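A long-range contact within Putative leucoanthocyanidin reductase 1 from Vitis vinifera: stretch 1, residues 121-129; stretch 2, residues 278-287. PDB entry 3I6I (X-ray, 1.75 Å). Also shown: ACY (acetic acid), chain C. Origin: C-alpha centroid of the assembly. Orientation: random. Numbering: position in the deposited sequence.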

ATOM      1  N   GLY A 121       2.284   3.001  -0.984  1.00  2.93           N
ATOM      2  CA  GLY A 121       3.694   2.732  -1.284  1.00  3.75           C
ATOM      3  C   GLY A 121       4.543   3.970  -1.042  1.00  6.05           C
ATOM      4  O   GLY A 121       4.666   4.431   0.102  1.00  5.74           O
ATOM      5  N   HIS A 122       5.115   4.533  -2.111  1.00  5.54           N
ATOM      6  CA  HIS A 122       6.041   5.672  -1.974  1.00  6.38           C
ATOM      7  C   HIS A 122       5.340   7.003  -2.043  1.00  7.39           C
ATOM      8  O   HIS A 122       4.103   7.098  -2.292  1.00  5.58           O
ATOM      9  CB  HIS A 122       7.142   5.589  -3.047  1.00  9.81           C
ATOM     10  CG  HIS A 122       7.830   4.272  -3.067  1.00  4.40           C
ATOM     11  ND1 HIS A 122       8.408   3.742  -4.206  1.00  4.84           N
ATOM     12  CD2 HIS A 122       8.042   3.364  -2.078  1.00  5.57           C
ATOM     13  CE1 HIS A 122       8.945   2.568  -3.911  1.00  4.71           C
ATOM     14  NE2 HIS A 122       8.728   2.315  -2.627  1.00  6.03           N
ATOM     15  N   ASP A 123       6.102   8.076  -1.850  1.00  4.78           N
ATOM     16  CA  ASP A 123       5.474   9.411  -2.003  1.00  5.84           C
ATOM     17  C   ASP A 123       5.558   9.756  -3.481  1.00  2.00           C
ATOM     18  O   ASP A 123       6.633  10.073  -3.985  1.00  2.00           O
ATOM     19  CB  ASP A 123       6.216  10.454  -1.161  1.00  8.87           C
ATOM     20  CG  ASP A 123       5.617  11.851  -1.308  1.00 16.93           C
ATOM     21  OD1 ASP A 123       4.991  12.150  -2.344  1.00 16.95           O
ATOM     22  OD2 ASP A 123       5.747  12.657  -0.374  1.00  8.32           O
ATOM     23  N   VAL A 124       4.447   9.591  -4.194  1.00  3.39           N
ATOM     24  CA  VAL A 124       4.478   9.700  -5.640  1.00  2.93           C
ATOM     25  C   VAL A 124       4.833  11.104  -6.121  1.00  4.09           C
ATOM     26  O   VAL A 124       5.253  11.300  -7.272  1.00  2.00           O
ATOM     27  CB  VAL A 124       3.140   9.237  -6.263  1.00  2.23           C
ATOM     28  CG1 VAL A 124       2.797   7.823  -5.780  1.00  4.71           C
ATOM     29  CG2 VAL A 124       2.009  10.211  -5.937  1.00  3.80           C
ATOM     30  N   ASN A 125       4.646  12.100  -5.246  1.00  5.55           N
ATOM     31  CA  ASN A 125       5.092  13.449  -5.562  1.00  7.63           C
ATOM     32  C   ASN A 125       6.551  13.777  -5.365  1.00 10.04           C
ATOM     33  O   ASN A 125       7.013  14.781  -5.901  1.00 16.94           O
ATOM     34  CB  ASN A 125       4.167  14.525  -4.921  1.00 14.29           C
ATOM     35  CG  ASN A 125       2.984  14.874  -5.833  1.00 21.34           C
ATOM     36  OD1 ASN A 125       1.877  15.180  -5.377  1.00 33.28           O
ATOM     37  ND2 ASN A 125       3.222  14.811  -7.139  1.00 27.95           N
ATOM     38  N   ARG A 126       7.310  12.934  -4.669  1.00  2.00           N
ATOM     39  CA  ARG A 126       8.717  13.109  -4.510  1.00  3.60           C
ATOM     40  C   ARG A 126       9.534  12.132  -5.356  1.00  3.67           C
ATOM     41  O   ARG A 126      10.623  12.448  -5.789  1.00  3.95           O
ATOM     42  CB  ARG A 126       9.112  12.882  -3.058  1.00  6.50           C
ATOM     43  CG  ARG A 126       8.616  13.990  -2.156  1.00  7.81           C
ATOM     44  CD  ARG A 126       9.079  13.785  -0.768  1.00  6.21           C
ATOM     45  NE  ARG A 126       9.037  15.014   0.024  1.00  8.25           N
ATOM     46  CZ  ARG A 126       8.092  15.301   0.903  1.00  6.03           C
ATOM     47  NH1 ARG A 126       7.082  14.460   1.120  1.00  4.54           N
ATOM     48  NH2 ARG A 126       8.182  16.428   1.603  1.00  9.48           N
ATOM     49  N   ALA A 127       9.019  10.927  -5.506  1.00  8.55           N
ATOM     50  CA  ALA A 127       9.786   9.827  -6.175  1.00 10.67           C
ATOM     51  C   ALA A 127       9.702   9.986  -7.688  1.00 11.06           C
ATOM     52  O   ALA A 127       8.654  10.365  -8.212  1.00  9.42           O
ATOM     53  CB  ALA A 127       9.220   8.484  -5.770  1.00  9.46           C
ATOM     54  N   ASP A 128      10.767   9.583  -8.378  1.00  7.98           N
ATOM     55  CA  ASP A 128      10.886   9.749  -9.816  1.00 12.00           C
ATOM     56  C   ASP A 128      11.392   8.421 -10.446  1.00  6.57           C
ATOM     57  O   ASP A 128      12.508   8.375 -11.001  1.00  7.29           O
ATOM     58  CB  ASP A 128      11.847  10.920 -10.057  1.00 15.15           C
ATOM     59  CG  ASP A 128      12.076  11.235 -11.507  1.00 22.88           C
ATOM     60  OD1 ASP A 128      11.147  11.052 -12.323  1.00 21.62           O
ATOM     61  OD2 ASP A 128      13.221  11.654 -11.836  1.00 20.86           O
ATOM     62  N   PRO A 129      10.556   7.371 -10.409  1.00  4.68           N
ATOM     63  CA  PRO A 129      11.001   6.113 -10.992  1.00  2.00           C
ATOM     64  C   PRO A 129      11.108   6.163 -12.464  1.00  2.44           C
ATOM     65  O   PRO A 129      10.484   6.999 -13.113  1.00  2.94           O
ATOM     66  CB  PRO A 129       9.908   5.127 -10.600  1.00  2.00           C
ATOM     67  CG  PRO A 129       8.684   6.011 -10.444  1.00  5.21           C
ATOM     68  CD  PRO A 129       9.197   7.249  -9.850  1.00  5.60           C
ATOM     69  N   ILE A 278      18.410   1.349  -5.697  1.00  4.32           N
ATOM     70  CA  ILE A 278      19.487   2.107  -6.332  1.00  4.00           C
ATOM     71  C   ILE A 278      19.429   3.583  -5.941  1.00  5.74           C
ATOM     72  O   ILE A 278      20.437   4.153  -5.539  1.00  5.32           O
ATOM     73  CB  ILE A 278      19.524   1.917  -7.873  1.00  4.90           C
ATOM     74  CG1 ILE A 278      19.697   0.433  -8.231  1.00  5.78           C
ATOM     75  CG2 ILE A 278      20.576   2.815  -8.555  1.00  2.85           C
ATOM     76  CD1 ILE A 278      20.919  -0.318  -7.682  1.00  3.06           C
ATOM     77  N   LYS A 279      18.258   4.212  -6.043  1.00  4.77           N
ATOM     78  CA  LYS A 279      18.178   5.656  -5.890  1.00  2.52           C
ATOM     79  C   LYS A 279      17.765   6.127  -4.480  1.00  4.22           C
ATOM     80  O   LYS A 279      17.832   7.299  -4.216  1.00  5.85           O
ATOM     81  CB  LYS A 279      17.244   6.260  -6.943  1.00  5.87           C
ATOM     82  CG  LYS A 279      17.696   5.913  -8.365  1.00  7.21           C
ATOM     83  CD  LYS A 279      17.288   6.908  -9.383  1.00 11.04           C
ATOM     84  CE  LYS A 279      15.826   6.789  -9.630  1.00 11.62           C
ATOM     85  NZ  LYS A 279      15.317   7.843 -10.553  1.00 13.49           N
ATOM     86  N   GLY A 280      17.364   5.218  -3.597  1.00  4.08           N
ATOM     87  CA  GLY A 280      17.073   5.575  -2.215  1.00  4.41           C
ATOM     88  C   GLY A 280      15.791   6.347  -2.050  1.00  6.91           C
ATOM     89  O   GLY A 280      15.707   7.196  -1.141  1.00  4.05           O
ATOM     90  N   CYS A 281      14.780   6.067  -2.900  1.00  5.44           N
ATOM     91  CA  CYS A 281      13.547   6.911  -2.928  1.00  8.43           C
ATOM     92  C   CYS A 281      12.741   6.957  -1.607  1.00  9.78           C
ATOM     93  O   CYS A 281      11.994   7.910  -1.364  1.00  5.75           O
ATOM     94  CB  CYS A 281      12.643   6.501  -4.114  1.00  5.61           C
ATOM     95  SG  CYS A 281      11.764   4.985  -3.878  1.00  7.54           S
ATOM     96  N   GLN A 282      12.849   5.935  -0.765  1.00  5.12           N
ATOM     97  CA  GLN A 282      12.076   5.879   0.487  1.00  7.00           C
ATOM     98  C   GLN A 282      12.720   6.699   1.599  1.00  8.76           C
ATOM     99  O   GLN A 282      12.053   7.059   2.586  1.00  7.39           O
ATOM    100  CB  GLN A 282      11.920   4.457   0.985  1.00  5.20           C
ATOM    101  CG  GLN A 282      11.206   3.554   0.009  1.00  9.54           C
ATOM    102  CD  GLN A 282      10.796   2.183   0.556  1.00  5.16           C
ATOM    103  OE1 GLN A 282      10.141   1.385  -0.164  1.00  8.68           O
ATOM    104  NE2 GLN A 282      11.150   1.899   1.769  1.00  4.07           N
ATOM    105  N   VAL A 283      14.026   6.915   1.500  1.00  4.66           N
ATOM    106  CA  VAL A 283      14.776   7.509   2.620  1.00  3.95           C
ATOM    107  C   VAL A 283      15.413   8.874   2.346  1.00  8.66           C
ATOM    108  O   VAL A 283      15.993   9.454   3.251  1.00  8.98           O
ATOM    109  CB  VAL A 283      15.875   6.560   3.097  1.00  4.85           C
ATOM    110  CG1 VAL A 283      15.257   5.242   3.622  1.00  4.71           C
ATOM    111  CG2 VAL A 283      16.879   6.295   1.951  1.00  6.65           C
ATOM    112  N   ASN A 284      15.327   9.390   1.125  1.00  4.92           N
ATOM    113  CA  ASN A 284      16.099  10.536   0.724  1.00  7.35           C
ATOM    114  C   ASN A 284      15.450  11.908   0.898  1.00  6.93           C
ATOM    115  O   ASN A 284      15.893  12.872   0.290  1.00  7.92           O
ATOM    116  CB  ASN A 284      16.602  10.360  -0.710  1.00 10.54           C
ATOM    117  CG  ASN A 284      15.514  10.421  -1.710  1.00 13.82           C
ATOM    118  OD1 ASN A 284      14.345  10.615  -1.359  1.00 10.44           O
ATOM    119  ND2 ASN A 284      15.869  10.257  -2.977  1.00 26.21           N
ATOM    120  N   PHE A 285      14.396  11.985   1.698  1.00  9.50           N
ATOM    121  CA  PHE A 285      13.722  13.236   1.979  1.00  5.40           C
ATOM    122  C   PHE A 285      13.349  13.329   3.446  1.00  7.75           C
ATOM    123  O   PHE A 285      13.141  12.323   4.119  1.00  6.94           O
ATOM    124  CB  PHE A 285      12.430  13.415   1.136  1.00  7.93           C
ATOM    125  CG  PHE A 285      11.375  12.327   1.334  1.00  3.80           C
ATOM    126  CD1 PHE A 285      11.473  11.088   0.667  1.00  6.31           C
ATOM    127  CD2 PHE A 285      10.289  12.522   2.165  1.00  2.94           C
ATOM    128  CE1 PHE A 285      10.503  10.107   0.859  1.00  8.42           C
ATOM    129  CE2 PHE A 285       9.311  11.548   2.341  1.00  6.27           C
ATOM    130  CZ  PHE A 285       9.414  10.340   1.673  1.00  8.46           C
ATOM    131  N   SER A 286      13.257  14.566   3.905  1.00  7.51           N
ATOM    132  CA  SER A 286      12.805  14.891   5.228  1.00  9.80           C
ATOM    133  C   SER A 286      11.285  14.893   5.324  1.00  9.10           C
ATOM    134  O   SER A 286      10.587  15.293   4.385  1.00  6.79           O
ATOM    135  CB  SER A 286      13.322  16.268   5.638  1.00 12.59           C
ATOM    136  OG  SER A 286      12.812  16.580   6.922  1.00 15.49           O
ATOM    137  N   ILE A 287      10.793  14.491   6.492  1.00 10.21           N
ATOM    138  CA  ILE A 287       9.343  14.522   6.779  1.00 11.67           C
ATOM    139  C   ILE A 287       8.993  15.595   7.869  1.00 12.34           C
ATOM    140  O   ILE A 287       7.894  15.606   8.408  1.00 11.08           O
ATOM    141  CB  ILE A 287       8.798  13.128   7.096  1.00  9.81           C
ATOM    142  CG1 ILE A 287       9.551  12.421   8.195  1.00 13.74           C
ATOM    143  CG2 ILE A 287       8.803  12.170   5.840  1.00 12.27           C
ATOM    144  CD1 ILE A 287       8.969  11.090   8.451  1.00 25.03           C
TER
HETATM  145  C   ACY C 360       4.667   1.847  -4.882  1.00 24.30           C
HETATM  146  O   ACY C 360       3.630   1.144  -4.865  1.00 30.24           O
HETATM  147  OXT ACY C 360       4.674   3.105  -4.762  1.00 19.11           O
HETATM  148  CH3 ACY C 360       5.969   1.100  -5.035  1.00 27.29           C
HETATM  149  O   HOH W   1       9.011   8.044  -1.867  1.00 10.89           O
HETATM  150  O   HOH W   2      11.298  17.325   1.812  1.00 23.02           O

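Neither stretch contributes a regular helix or strand here. The contact joins two loops more than 150 residues apart and rests mainly on side chains, with about 398 Å² buried in total. Three residues, Arg126, His122 and Phe285, carry the largest shares, and each uses a flat group.

Arg126 and Phe285 form the first unit. Both point CA-to-CB toward the opposing stretch, and the arginine sets its CD methylene over one face of the ring: CD of Arg126 sits 3.6 Å from the ring centroid of Phe285, 21° off the normal, a CH-pi contact whose closest atoms are Arg126 CD and Phe285 CD2 at 3.4 Å. An arginine suits this exposed position because a methylene can pack on an aromatic while its charged end remains served. That end is held from its own stretch, where Arg126 NH1 makes a salt bridge to Asp123 OD2 at 2.7 Å. Asp123 OD1 adds a weak hydrogen bond from Asn125 N at 2.9 Å, and Asp123 O takes the amides Arg126 N and Ala127 N, both at 3.0 Å. A water extends the reach of the arginine: it accepts from Arg126 NH2 at 3.2 Å and donates weakly to Ser286 O at 3.4 Å.

His122 anchors the second unit, buried and also directed toward the other stretch. Its ring is sandwiched. Cys281 SG lies over one face, 3.9 Å from the centroid of the His122 ring and 24° off the normal, while the methyl of an acetic acid, probably from the crystallisation liquor, lies over the opposite face. OXT of the acetic acid also accepts a hydrogen bond from His122 N at 3.0 Å. At the ring edge lies the side-chain amide of Gln282, which is probably turned over in the model. Beyond its sulfur contact, Cys281 packs its CB 4.3 Å from Ala127 CB, a small methyl beside a small side chain where the backbones approach to 5.8 Å between Ala127 CA and Cys281 CA.

Backbone polar groups are also used across the gap. A water accepts from Asp123 N at 2.9 Å and donates to Cys281 O at 3.0 Å, joining the two main chains. On the exposed margin, Lys279, with chi angles m, t, m, t, brings NZ to Asp128 O at 2.9 Å, a direct hydrogen bond between the stretches. Gly280, the first residue to leave helical phi/psi after a helix, has a phi of 73°, which favours glycine, just before Cys281, whose CA-to-CB bond points toward the other stretch.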